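Local coordinates for ABC transporter, periplasmic substrate-binding protein (Thermotoga maritima, PDB 2HPG) that probably binds a solute in the periplasm and delivers it to a tripartite ATP-independent (TRAP) transporter, at residues 8-13 and 41-46; 109-114 and 316-321. All coordinates share one frame; numbering follows the deposited sequence.

Contact 1 of 2, residues 8-13 and 41-46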
loop_
_atom_site.group_PDB
_atom_site.type_symbol
_atom_site.label_atom_id
_atom_site.label_comp_id
_atom_site.label_asym_id
_atom_site.label_seq_id
_atom_site.Cartn_x
_atom_site.Cartn_y
_atom_site.Cartn_z
ATOM N N LYS A 8 25.556 -7.391 16.085
ATOM C CA LYS A 8 26.108 -6.064 16.325
ATOM C C LYS A 8 25.059 -4.958 16.146
ATOM O O LYS A 8 25.111 -3.930 16.814
ATOM C CB LYS A 8 27.279 -5.805 15.378
ATOM C CG LYS A 8 27.968 -4.472 15.600
ATOM C CD LYS A 8 29.295 -4.397 14.878
ATOM C CE LYS A 8 29.880 -3.020 15.017
ATOM N NZ LYS A 8 31.098 -2.827 14.185
ATOM N N TYR A 9 24.143 -5.154 15.207
ATOM C CA TYR A 9 23.069 -4.214 14.946
ATOM C C TYR A 9 21.766 -4.985 14.984
ATOM O O TYR A 9 21.692 -6.094 14.467
ATOM C CB TYR A 9 23.230 -3.585 13.571
ATOM C CG TYR A 9 24.583 -2.968 13.305
ATOM C CD1 TYR A 9 24.833 -1.651 13.634
ATOM C CD2 TYR A 9 25.596 -3.696 12.692
ATOM C CE1 TYR A 9 26.055 -1.070 13.380
ATOM C CE2 TYR A 9 26.822 -3.123 12.427
ATOM C CZ TYR A 9 27.048 -1.803 12.782
ATOM O OH TYR A 9 28.267 -1.201 12.533
ATOM N N THR A 10 20.750 -4.415 15.622
ATOM C CA THR A 10 19.428 -5.028 15.655
ATOM C C THR A 10 18.417 -4.001 15.152
ATOM O O THR A 10 18.466 -2.829 15.549
ATOM C CB THR A 10 19.069 -5.534 17.055
ATOM O OG1 THR A 10 20.012 -6.535 17.439
ATOM C CG2 THR A 10 17.686 -6.166 17.069
ATOM N N LEU A 11 17.569 -4.441 14.214
ATOM C CA LEU A 11 16.488 -3.622 13.653
ATOM C C LEU A 11 15.167 -4.279 14.040
ATOM O O LEU A 11 14.987 -5.469 13.805
ATOM C CB LEU A 11 16.590 -3.551 12.117
ATOM C CG LEU A 11 15.484 -2.745 11.404
ATOM C CD1 LEU A 11 15.497 -1.278 11.817
ATOM C CD2 LEU A 11 15.613 -2.880 9.867
ATOM N N ARG A 12 14.248 -3.505 14.617
ATOM C CA ARG A 12 12.886 -3.975 14.887
ATOM C C ARG A 12 11.918 -3.356 13.881
ATOM O O ARG A 12 11.722 -2.149 13.862
ATOM C CB ARG A 12 12.503 -3.641 16.320
ATOM C CG ARG A 12 13.537 -4.195 17.269
ATOM C CD ARG A 12 13.131 -4.211 18.732
ATOM N NE ARG A 12 14.176 -4.898 19.489
ATOM C CZ ARG A 12 15.363 -4.383 19.795
ATOM N NH1 ARG A 12 15.700 -3.136 19.455
ATOM N NH2 ARG A 12 16.230 -5.122 20.453
ATOM N N PHE A 13 11.326 -4.200 13.046
ATOM C CA PHE A 13 10.553 -3.736 11.910
ATOM C C PHE A 13 9.099 -4.101 12.080
ATOM O O PHE A 13 8.783 -5.278 12.132
ATOM C CB PHE A 13 11.089 -4.364 10.635
ATOM C CG PHE A 13 10.706 -3.609 9.399
ATOM C CD1 PHE A 13 11.517 -2.604 8.914
ATOM C CD2 PHE A 13 9.531 -3.894 8.736
ATOM C CE1 PHE A 13 11.168 -1.890 7.783
ATOM C CE2 PHE A 13 9.175 -3.180 7.612
ATOM C CZ PHE A 13 10.001 -2.178 7.134
ATOM N N ASP A 41 25.739 -10.136 11.770
ATOM C CA ASP A 41 25.990 -8.807 12.329
ATOM C C ASP A 41 24.757 -7.907 12.356
ATOM O O ASP A 41 24.676 -7.023 13.198
ATOM C CB ASP A 41 27.130 -8.092 11.592
ATOM C CG ASP A 41 28.494 -8.362 12.223
ATOM O OD1 ASP A 41 28.614 -9.301 13.038
ATOM O OD2 ASP A 41 29.439 -7.612 11.921
ATOM N N VAL A 42 23.828 -8.095 11.420
ATOM C CA VAL A 42 22.552 -7.386 11.459
ATOM C C VAL A 42 21.465 -8.404 11.752
ATOM O O VAL A 42 21.286 -9.351 11.007
ATOM C CB VAL A 42 22.238 -6.629 10.144
ATOM C CG1 VAL A 42 20.858 -5.994 10.200
ATOM C CG2 VAL A 42 23.315 -5.570 9.861
ATOM N N ARG A 43 20.773 -8.226 12.872
ATOM C CA ARG A 43 19.608 -9.030 13.194
ATOM C C ARG A 43 18.378 -8.160 12.939
ATOM O O ARG A 43 18.331 -7.016 13.397
ATOM C CB ARG A 43 19.664 -9.452 14.656
ATOM C CG ARG A 43 18.444 -10.204 15.106
ATOM C CD ARG A 43 18.449 -10.476 16.599
ATOM N NE ARG A 43 17.089 -10.408 17.133
ATOM C CZ ARG A 43 16.660 -10.995 18.248
ATOM N NH1 ARG A 43 17.469 -11.749 18.989
ATOM N NH2 ARG A 43 15.399 -10.837 18.619
ATOM N N ILE A 44 17.403 -8.689 12.198
ATOM C CA ILE A 44 16.145 -7.973 11.964
ATOM C C ILE A 44 14.996 -8.726 12.589
ATOM O O ILE A 44 14.738 -9.863 12.233
ATOM C CB ILE A 44 15.842 -7.781 10.475
ATOM C CG1 ILE A 44 17.009 -7.051 9.798
ATOM C CG2 ILE A 44 14.554 -6.902 10.296
ATOM C CD1 ILE A 44 16.905 -6.998 8.304
ATOM N N GLU A 45 14.309 -8.081 13.516
ATOM C CA GLU A 45 13.166 -8.675 14.175
ATOM C C GLU A 45 11.907 -8.108 13.555
ATOM O O GLU A 45 11.781 -6.897 13.426
ATOM C CB GLU A 45 13.218 -8.338 15.661
ATOM C CG GLU A 45 12.219 -9.089 16.465
ATOM C CD GLU A 45 12.431 -8.930 17.961
ATOM O OE1 GLU A 45 13.206 -8.008 18.374
ATOM O OE2 GLU A 45 11.816 -9.749 18.701
ATOM N N VAL A 46 10.969 -8.982 13.198
ATOM C CA VAL A 46 9.808 -8.604 12.411
ATOM C C VAL A 46 8.530 -8.720 13.256
ATOM O O VAL A 46 8.250 -9.782 13.797
ATOM C CB VAL A 46 9.728 -9.494 11.127
ATOM C CG1 VAL A 46 8.472 -9.200 10.348
ATOM C CG2 VAL A 46 10.965 -9.254 10.256
#
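Asp41 meets Lys8 and Tyr9 where two parallel strands start side by side, the first and last elements of the beta-alpha-beta unit made by strand 9-14, helix 22-37 and strand 42-47. Carbonyl O of Asp41 takes the N-H of Tyr9 at 2.8 Å and, weakly, that of Lys8, while CD2 of Tyr9 brings the ring edge up to the same oxygen. The Asp41 carboxylate is turned to another partner, the hydroxyl of Tyr245. Val42 follows on the face shared with Tyr9, its CG2 approaching CD2 of the ring at 4.1 Å from an oblique direction. Arg43 follows the parallel-strand pattern: its N donates to Tyr9 O and its O accepts from Leu11 N, so one residue bonds to both neighbours of Thr10. On the opposite face the side chains of Arg43 and Thr10 run alongside each other, CB of Arg43 lying 4.0 Å from OG1 of Thr10. Ile44 returns to the buried face, where its CG2 meets CD2 of Leu11 at 4.2 Å, and Ile44 also packs on Trp30 and Val34 of helix 22-37; its N-H points away from strand 9-13 to Glu35. Glu45 N donates to Leu11 O over 2.7 Å, and Glu45 O receives the N-H of Phe13. Glu45 CG is anti to the backbone N (chi1 -170°) and the chain runs on extended; OE1 lies 3.4 Å from Arg12 NE and 3.6 Å from Arg43 NH2, bridging the two guanidinium groups and probably offsetting their like charges. The planes of the Arg12 guanidinium and this carboxylate are 57° apart. Val46 packs against His24 and Phe27 of the connecting helix, and its CA-H points at Phe13 O, with 3.5 Å between Val46 CA and that oxygen.

Contact 2 of 2, residues 109-114 and 316-321; sequences KKIKQS and KEVKGE
Lys110 and Val318 bring together the C-terminal ends of helix 101-112 and helix 308-318 in a side-chain packing contact without a hydrogen bond between the two segments. CB of Lys110 presses on CG1 of Val318 at 3.5 Å, tighter than an ordinary carbon-carbon contact. CG of Lys110 stays on the same methyl at 4.1 Å. A bend at chi2 (-77°) turns CD off the straight course, and farther out CE comes within 3.6 Å of Glu321 O, at the last modelled residue. NZ finds its partner on its own helix, in a salt bridge with Glu106. The other methyl of Val318, CG2, faces Ile111 and lies 4.2 Å from its CG1, so the two methyls of Val318 meet two successive residues, Lys110 and Ile111. One residue earlier, Glu317 OE1 rests against CB of Ser114, 3.5 Å away, while OE2 of the same carboxylate is hydrogen-bonded to Thr116 and Gln313. In the conformer given, Ser114 OG bonds Ile111 O and caps Met117 N, at the N-cap of helix 115-128; its side chain also touches Leu314. Ile111 is the inward residue of the group, buried between Phe135 of strand 130-146, Met117 of helix 115-128 and Leu314 of helix 308-318.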
loop_
_atom_site.group_PDB
_atom_site.type_symbol
_atom_site.label_atom_id
_atom_site.label_comp_id
_atom_site.label_asym_id
_atom_site.label_seq_id
_atom_site.Cartn_x
_atom_site.Cartn_y
_atom_site.Cartn_z
ATOM N N LYS A 109 10.033 0.564 -10.772
ATOM C CA LYS A 109 11.484 0.702 -11.028
ATOM C C LYS A 109 11.828 1.998 -11.756
ATOM O O LYS A 109 12.793 2.664 -11.408
ATOM C CB LYS A 109 12.024 -0.482 -11.808
ATOM C CG LYS A 109 11.871 -1.774 -11.066
ATOM C CD LYS A 109 12.395 -2.948 -11.846
ATOM C CE LYS A 109 12.231 -4.213 -11.045
ATOM N NZ LYS A 109 12.462 -5.419 -11.867
ATOM N N LYS A 110 11.029 2.365 -12.751
ATOM C CA LYS A 110 11.235 3.615 -13.468
ATOM C C LYS A 110 10.982 4.802 -12.565
ATOM O O LYS A 110 11.647 5.827 -12.689
ATOM C CB LYS A 110 10.342 3.695 -14.719
ATOM C CG LYS A 110 10.807 2.794 -15.849
ATOM C CD LYS A 110 12.025 3.396 -16.596
ATOM C CE LYS A 110 12.514 2.504 -17.761
ATOM N NZ LYS A 110 12.593 1.053 -17.344
ATOM N N ILE A 111 10.006 4.702 -11.664
ATOM C CA ILE A 111 9.776 5.811 -10.738
ATOM C C ILE A 111 11.003 5.955 -9.819
ATOM O O ILE A 111 11.432 7.068 -9.535
ATOM C CB ILE A 111 8.448 5.668 -9.913
ATOM C CG1 ILE A 111 7.232 5.895 -10.820
ATOM C CG2 ILE A 111 8.414 6.668 -8.764
ATOM C CD1 ILE A 111 5.900 5.666 -10.146
ATOM N N LYS A 112 11.584 4.834 -9.404
ATOM C CA LYS A 112 12.681 4.879 -8.445
ATOM C C LYS A 112 13.896 5.597 -9.017
ATOM O O LYS A 112 14.484 6.437 -8.358
ATOM C CB LYS A 112 13.089 3.486 -8.002
ATOM C CG LYS A 112 14.133 3.503 -6.891
ATOM C CD LYS A 112 14.499 2.094 -6.496
ATOM C CE LYS A 112 15.942 1.955 -5.988
ATOM N NZ LYS A 112 16.363 0.530 -6.131
ATOM N N GLN A 113 14.260 5.270 -10.250
ATOM C CA GLN A 113 15.400 5.923 -10.881
ATOM C C GLN A 113 15.088 7.316 -11.444
ATOM O O GLN A 113 15.980 7.982 -11.954
ATOM C CB GLN A 113 16.046 5.000 -11.918
ATOM C CG GLN A 113 15.178 4.612 -13.073
ATOM C CD GLN A 113 15.668 3.358 -13.772
ATOM O OE1 GLN A 113 15.824 2.295 -13.149
ATOM N NE2 GLN A 113 15.909 3.470 -15.075
ATOM N N SER A 114 13.851 7.790 -11.313
ATOM C CA SER A 114 13.453 9.132 -11.748
ATOM C C SER A 114 14.138 10.196 -10.900
ATOM O O SER A 114 14.127 10.083 -9.672
ATOM C CB SER A 114 11.920 9.316 -11.631
ATOM O OG SER A 114 11.462 9.517 -10.284
ATOM N N LYS A 316 6.244 12.317 -17.300
ATOM C CA LYS A 316 7.373 12.808 -18.114
ATOM C C LYS A 316 8.653 11.971 -18.052
ATOM O O LYS A 316 9.192 11.561 -19.090
ATOM C CB LYS A 316 7.708 14.230 -17.685
ATOM C CG LYS A 316 8.924 14.840 -18.376
ATOM C CD LYS A 316 9.090 16.295 -17.963
ATOM C CE LYS A 316 10.373 16.876 -18.531
ATOM N NZ LYS A 316 10.489 18.317 -18.174
ATOM N N GLU A 317 9.152 11.729 -16.843
ATOM C CA GLU A 317 10.455 11.084 -16.670
ATOM C C GLU A 317 10.407 9.574 -16.922
ATOM O O GLU A 317 11.413 8.952 -17.321
ATOM C CB GLU A 317 11.007 11.417 -15.272
ATOM C CG GLU A 317 11.263 12.917 -15.098
ATOM C CD GLU A 317 11.443 13.359 -13.662
ATOM O OE1 GLU A 317 12.022 12.597 -12.863
ATOM O OE2 GLU A 317 11.008 14.485 -13.338
ATOM N N VAL A 318 9.232 8.984 -16.719
ATOM C CA VAL A 318 9.056 7.548 -16.938
ATOM C C VAL A 318 8.821 7.169 -18.422
ATOM O O VAL A 318 9.226 6.082 -18.836
ATOM C CB VAL A 318 7.920 6.986 -16.056
ATOM C CG1 VAL A 318 7.801 5.488 -16.233
ATOM C CG2 VAL A 318 8.189 7.331 -14.595
ATOM N N LYS A 319 8.217 8.063 -19.211
ATOM C CA LYS A 319 7.911 7.783 -20.652
ATOM C C LYS A 319 9.100 7.448 -21.596
ATOM O O LYS A 319 8.927 7.379 -22.822
ATOM C CB LYS A 319 7.017 8.885 -21.258
ATOM C CG LYS A 319 5.527 8.656 -20.954
ATOM C CD LYS A 319 4.579 9.594 -21.717
ATOM C CE LYS A 319 3.118 9.129 -21.601
ATOM N NZ LYS A 319 2.084 10.181 -21.876
ATOM N N GLY A 320 10.283 7.224 -21.026
ATOM C CA GLY A 320 11.265 6.334 -21.642
ATOM C C GLY A 320 10.643 4.937 -21.721
ATOM O O GLY A 320 9.555 4.739 -21.174
ATOM N N GLU A 321 11.266 3.925 -22.329
ATOM C CA GLU A 321 12.661 3.821 -22.747
ATOM C C GLU A 321 13.540 3.467 -21.538
ATOM O O GLU A 321 13.677 2.293 -21.211
ATOM C CB GLU A 321 13.163 5.034 -23.559
ATOM C CG GLU A 321 14.231 5.914 -22.913
ATOM C CD GLU A 321 14.786 6.925 -23.891
ATOM O OE1 GLU A 321 16.023 7.010 -23.993
ATOM O OE2 GLU A 321 13.986 7.624 -24.563
#

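How the contacts relate
Contact 1 and contact 2 lie 32 Å apart between centres and about 15 Å between nearest atoms, without touching. They come in series along the chain: the beta-alpha-beta unit of contact 1 closes early, over 27 intervening residues, whereas contact 2 joins helix 101-112 to the C-terminal helix 308-318 across 201 residues. Both reach the same mixed sheet, contact 1 as two of its strands near the N-terminus and contact 2 through strand 130-146, beside which the C-terminal helix packs, in separate regions. Helix 243-278 meets contact 1 through Tyr245 and Met253; its Asp254 bridges Lys112, on helix 101-112 but outside the packing of contact 2.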